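Local atomic coordinates of putative uncharacterized protein (Pseudomonas phage 201phi2-1, PDB entry 3R4V), a protein that belongs to the tubulin-like proteins of bacteriophages and holds guanosine-5'-diphosphate in a pocket of its N-terminal part. Residues A[78-83]-A[107-112]. Residues are numbered along the deposited sequence; the frame is centred on the assembly and turned at random.
Sequences IPEADF and ADRKAS
Arg109 reaches from the end of helix 95-108 to the backbone of Ile78 and Pro79, tying two loops that lead into the neighbouring parallel strands 84-89 and 113-119 of the tubulin-like fold. The helix closes in a Schellman motif at Lys110, and the arginine before it illustrates how a long side chain can bridge two such loops. Its chain is extended from CG to NE, and the guanidinium meets Ile78 O end-on, NH2 at 3.0 Å and NH1 at 3.2 Å, with the oxygen in the guanidinium plane. At the carbonyl the two donors differ: NH2 is tilted 17° from its plane, whereas NH1 stands well above it. NH1 also makes a weak bond to Pro79 O and a hydrogen bond to the hydroxyl of Tyr84, so several acceptors fix the rotation of the group. Glu80 OE2 lies over one guanidinium face and forms a long salt bridge with Arg109 NE (3.8 Å), through charge alone. Farther along, a water accepts from Ser112 N and donates to Ala81 O. Just before the two strands, Ser112 O lies over one face of the Phe83 ring, 3.5 Å from CD1, and receives a CA-H...O contact from Phe83 CA at 3.3 Å.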
loop_
_atom_site.group_PDB
_atom_site.type_symbol
_atom_site.label_atom_id
_atom_site.label_comp_id
_atom_site.label_asym_id
_atom_site.label_seq_id
_atom_site.Cartn_x
_atom_site.Cartn_y
_atom_site.Cartn_z
ATOM N N ILE A 78 -10.856 12.938 7.370
ATOM C CA ILE A 78 -11.205 11.732 6.618
ATOM C C ILE A 78 -12.580 11.253 7.045
ATOM O O ILE A 78 -12.762 10.794 8.166
ATOM C CB ILE A 78 -10.151 10.610 6.802
ATOM C CG1 ILE A 78 -8.770 11.100 6.348
ATOM C CG2 ILE A 78 -10.570 9.344 6.041
ATOM C CD1 ILE A 78 -7.622 10.141 6.685
ATOM N N PRO A 79 -13.568 11.380 6.153
ATOM C CA PRO A 79 -14.955 11.034 6.478
ATOM C C PRO A 79 -15.105 9.562 6.836
ATOM O O PRO A 79 -14.282 8.748 6.429
ATOM C CB PRO A 79 -15.702 11.300 5.166
ATOM C CG PRO A 79 -14.792 12.139 4.344
ATOM C CD PRO A 79 -13.406 11.772 4.745
ATOM N N GLU A 80 -16.145 9.230 7.592
ATOM C CA GLU A 80 -16.517 7.838 7.803
ATOM C C GLU A 80 -16.923 7.242 6.464
ATOM O O GLU A 80 -17.699 7.843 5.718
ATOM C CB GLU A 80 -17.679 7.722 8.791
ATOM C CG GLU A 80 -17.350 8.153 10.218
ATOM C CD GLU A 80 -16.365 7.219 10.912
ATOM O OE1 GLU A 80 -16.374 6.002 10.610
ATOM O OE2 GLU A 80 -15.583 7.704 11.762
ATOM N N ALA A 81 -16.393 6.068 6.153
ATOM C CA ALA A 81 -16.748 5.401 4.904
ATOM C C ALA A 81 -16.951 3.908 5.106
ATOM O O ALA A 81 -16.444 3.325 6.065
ATOM C CB ALA A 81 -15.692 5.657 3.845
ATOM N N ASP A 82 -17.699 3.297 4.195
ATOM C CA ASP A 82 -17.935 1.860 4.231
ATOM C C ASP A 82 -16.702 1.042 3.842
ATOM O O ASP A 82 -16.613 -0.145 4.160
ATOM C CB ASP A 82 -19.109 1.487 3.326
ATOM C CG ASP A 82 -20.449 1.946 3.885
ATOM O OD1 ASP A 82 -20.567 2.048 5.127
ATOM O OD2 ASP A 82 -21.377 2.203 3.082
ATOM N N PHE A 83 -15.766 1.666 3.134
ATOM C CA PHE A 83 -14.543 0.985 2.738
ATOM C C PHE A 83 -13.462 2.026 2.511
ATOM O O PHE A 83 -13.763 3.161 2.154
ATOM C CB PHE A 83 -14.794 0.179 1.451
ATOM C CG PHE A 83 -13.727 -0.837 1.139
ATOM C CD1 PHE A 83 -13.783 -2.121 1.671
ATOM C CD2 PHE A 83 -12.681 -0.519 0.299
ATOM C CE1 PHE A 83 -12.806 -3.064 1.370
ATOM C CE2 PHE A 83 -11.699 -1.451 -0.003
ATOM C CZ PHE A 83 -11.762 -2.731 0.526
ATOM N N ALA A 107 -7.942 0.948 11.536
ATOM C CA ALA A 107 -8.204 -0.254 12.323
ATOM C C ALA A 107 -9.004 0.097 13.592
ATOM O O ALA A 107 -9.929 -0.619 13.959
ATOM C CB ALA A 107 -6.896 -0.987 12.671
ATOM N N ASP A 108 -8.660 1.203 14.255
ATOM C CA ASP A 108 -9.404 1.619 15.445
ATOM C C ASP A 108 -10.872 1.949 15.121
ATOM O O ASP A 108 -11.740 1.794 15.979
ATOM C CB ASP A 108 -8.731 2.805 16.157
ATOM C CG ASP A 108 -7.424 2.425 16.859
ATOM O OD1 ASP A 108 -7.124 1.221 17.016
ATOM O OD2 ASP A 108 -6.695 3.349 17.286
ATOM N N ARG A 109 -11.144 2.400 13.893
ATOM C CA ARG A 109 -12.522 2.641 13.438
ATOM C C ARG A 109 -13.264 1.335 13.156
ATOM O O ARG A 109 -14.437 1.353 12.806
ATOM C CB ARG A 109 -12.559 3.491 12.159
ATOM C CG ARG A 109 -12.014 4.901 12.278
ATOM C CD ARG A 109 -12.257 5.701 10.993
ATOM N NE ARG A 109 -11.834 7.095 11.133
ATOM C CZ ARG A 109 -11.991 8.030 10.199
ATOM N NH1 ARG A 109 -12.576 7.736 9.049
ATOM N NH2 ARG A 109 -11.573 9.269 10.427
ATOM N N LYS A 110 -12.568 0.208 13.287
ATOM C CA LYS A 110 -13.120 -1.101 12.918
ATOM C C LYS A 110 -13.470 -1.151 11.432
ATOM O O LYS A 110 -14.405 -1.836 11.018
ATOM C CB LYS A 110 -14.337 -1.449 13.783
ATOM C CG LYS A 110 -14.037 -1.440 15.277
ATOM C CD LYS A 110 -12.741 -2.190 15.568
ATOM C CE LYS A 110 -12.834 -3.028 16.825
ATOM N NZ LYS A 110 -11.570 -3.786 17.055
ATOM N N ALA A 111 -12.694 -0.423 10.638
ATOM C CA ALA A 111 -12.926 -0.309 9.199
ATOM C C ALA A 111 -12.514 -1.511 8.340
ATOM O O ALA A 111 -11.658 -2.333 8.714
ATOM C CB ALA A 111 -12.256 0.951 8.666
ATOM N N SER A 112 -13.151 -1.593 7.174
ATOM C CA SER A 112 -12.768 -2.514 6.114
ATOM C C SER A 112 -11.934 -1.741 5.102
ATOM O O SER A 112 -12.366 -0.705 4.591
ATOM C CB SER A 112 -14.017 -3.052 5.406
ATOM O OG SER A 112 -14.857 -3.767 6.295
HETATM O O HOH W 1 -15.081 0.546 6.809
#